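Local coordinates for Lysine/ornithine decarboxylase (Selenomonas ruminantium, PDB 5GJO), which catalyses the pyridoxal phosphate-dependent decarboxylation of L-lysine and L-ornithine to cadaverine and putrescine with similar efficiency, at residues P257-C262 with M350-S355. The protein carries 2 engineered substitutions. Sequence-based numbering, arbitrary orientation.
Sequences PGRYMC and MGSYTS. With PLP (pyridoxal-5'-phosphate), chain H.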
# COMPACT_ATOMS: atom_id res chain seq x y z
N PRO A 257 15.32 15.47 -7.80
CA PRO A 257 15.56 14.49 -6.75
C PRO A 257 14.32 14.27 -5.88
O PRO A 257 13.67 15.24 -5.42
CB PRO A 257 16.67 15.15 -5.90
CG PRO A 257 16.32 16.64 -6.06
CD PRO A 257 16.12 16.67 -7.57
N GLY A 258 13.98 12.99 -5.62
CA GLY A 258 12.99 12.60 -4.64
C GLY A 258 13.69 11.91 -3.45
O GLY A 258 13.86 12.52 -2.39
N ARG A 259 14.07 10.64 -3.64
CA ARG A 259 14.60 9.78 -2.56
C ARG A 259 15.65 10.44 -1.71
O ARG A 259 15.66 10.32 -0.47
CB ARG A 259 15.18 8.48 -3.17
CG ARG A 259 15.41 7.39 -2.14
CD ARG A 259 16.15 6.25 -2.82
NE ARG A 259 15.37 5.60 -3.85
CZ ARG A 259 14.41 4.71 -3.67
NH1 ARG A 259 14.08 4.28 -2.46
NH2 ARG A 259 13.82 4.18 -4.74
N TYR A 260 16.56 11.10 -2.37
CA TYR A 260 17.75 11.64 -1.73
C TYR A 260 17.41 12.72 -0.68
O TYR A 260 18.06 12.81 0.31
CB TYR A 260 18.75 12.16 -2.79
CG TYR A 260 19.75 13.16 -2.24
CD1 TYR A 260 20.91 12.75 -1.64
CD2 TYR A 260 19.46 14.50 -2.25
CE1 TYR A 260 21.79 13.67 -1.10
CE2 TYR A 260 20.33 15.42 -1.71
CZ TYR A 260 21.50 15.01 -1.14
OH TYR A 260 22.35 15.93 -0.60
N MET A 261 16.43 13.56 -0.97
CA MET A 261 16.25 14.77 -0.19
C MET A 261 15.90 14.43 1.27
O MET A 261 16.46 15.07 2.16
CB MET A 261 15.18 15.68 -0.81
CG MET A 261 15.24 17.13 -0.35
SD MET A 261 16.82 17.89 -0.80
CE MET A 261 16.71 18.01 -2.58
N CYS A 262 15.04 13.44 1.51
CA CYS A 262 14.62 13.13 2.89
C CYS A 262 15.01 11.75 3.35
O CYS A 262 14.72 11.41 4.48
CB CYS A 262 13.12 13.32 3.06
SG CYS A 262 12.48 14.83 2.35
N MET A 350 14.63 6.07 6.71
CA MET A 350 13.26 5.73 6.43
C MET A 350 12.42 6.84 5.79
O MET A 350 11.24 6.81 5.82
CB MET A 350 12.60 5.17 7.68
CG MET A 350 12.47 3.67 7.66
SD MET A 350 10.81 3.17 7.95
CE MET A 350 10.71 1.43 7.55
N GLY A 351 13.09 7.83 5.22
CA GLY A 351 12.45 9.00 4.78
C GLY A 351 11.76 8.96 3.43
O GLY A 351 10.95 9.89 3.14
N SER A 352 12.06 7.98 2.60
CA SER A 352 11.59 8.03 1.21
C SER A 352 10.89 6.78 0.71
O SER A 352 11.38 5.68 0.92
CB SER A 352 12.72 8.32 0.24
OG SER A 352 13.31 9.55 0.59
N TYR A 353 9.72 6.97 0.09
CA TYR A 353 8.95 5.82 -0.42
C TYR A 353 8.59 4.78 0.68
O TYR A 353 8.69 3.58 0.50
CB TYR A 353 9.59 5.18 -1.64
CG TYR A 353 9.87 6.20 -2.75
CD1 TYR A 353 8.84 6.80 -3.47
CD2 TYR A 353 11.16 6.59 -3.04
CE1 TYR A 353 9.13 7.71 -4.44
CE2 TYR A 353 11.48 7.52 -4.02
CZ TYR A 353 10.43 8.11 -4.72
OH TYR A 353 10.66 9.06 -5.72
N THR A 354 8.24 5.33 1.82
CA THR A 354 7.87 4.54 3.00
C THR A 354 6.47 4.97 3.40
O THR A 354 5.48 4.26 3.06
CB THR A 354 8.89 4.77 4.13
OG1 THR A 354 9.01 6.17 4.33
CG2 THR A 354 10.25 4.11 3.75
N SER A 355 6.35 6.08 4.10
CA SER A 355 5.06 6.55 4.57
C SER A 355 4.10 6.84 3.41
O SER A 355 2.83 6.70 3.57
CB SER A 355 5.15 7.78 5.48
OG SER A 355 5.80 8.78 4.73
N1 PLP H . 10.97 12.93 -10.89
C2 PLP H . 10.22 12.03 -11.59
C2A PLP H . 9.52 12.46 -12.84
C3 PLP H . 10.09 10.64 -11.10
O3 PLP H . 9.34 9.72 -11.78
C4 PLP H . 10.81 10.27 -9.86
C4A PLP H . 10.74 8.90 -9.30
O4A PLP H . 9.79 8.18 -9.57
C5 PLP H . 11.59 11.34 -9.20
C6 PLP H . 11.63 12.61 -9.76
C5A PLP H . 12.35 11.05 -7.93
O4P PLP H . 13.18 9.90 -8.12
P PLP H . 14.28 9.49 -7.01
O1P PLP H . 15.22 10.67 -6.98
O2P PLP H . 14.88 8.22 -7.55
O3P PLP H . 13.47 9.31 -5.75
O HOH W 1 12.83 12.25 0.17
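Ser352 reaches the backbone of Arg259 with its hydroxyl, OG donating to Arg259 O over 2.7 Å, the one direct hydrogen bond between 257-262 and 350-355. The C=O...donor angle of 114° shows a strongly bent approach. The same hydroxyl also accepts from a water that donates to Gly258 O and accepts from Cys262 N, linking the loop to the first turn of helix 259-263. Packing is tight here: Ser352 CB sits 3.7 Å from Arg259 CG, and Gly351 CA comes 3.3 Å from Cys262 O in a nearly straight CH...O contact.

The Arg259-Tyr353 side is looser, though both residues are buried: Arg259 NH1 comes no nearer than 3.8 Å to Tyr353 CD2. That ring atom lies over one face of the guanidinium, offset toward its rim, and the two planes are 53° apart, too steep for a parallel stack. Phe361 of the second subunit packs on Tyr353. Arg259 bends at chi3; its NH1 forms a salt bridge with Asp300 and its NH2 a hydrogen bond to Ser183, and an alanine here would probably leave Asp300 without its cationic mate and open a gap beside the Tyr353 ring.

Both segments grip the PLP phosphate. Its O3P accepts from Arg259 N at 2.6 Å and, lying in the plane of the Tyr353 ring at its edge, from Tyr353 OH at 2.8 Å. Gly258 N donates to O1P at 3.0 Å, almost straight (172°). Through these three bonds the barrel domain and the loop after strand 344-347 share one anion, whose negative charge the N-H groups of this short turn are likely to offset in part.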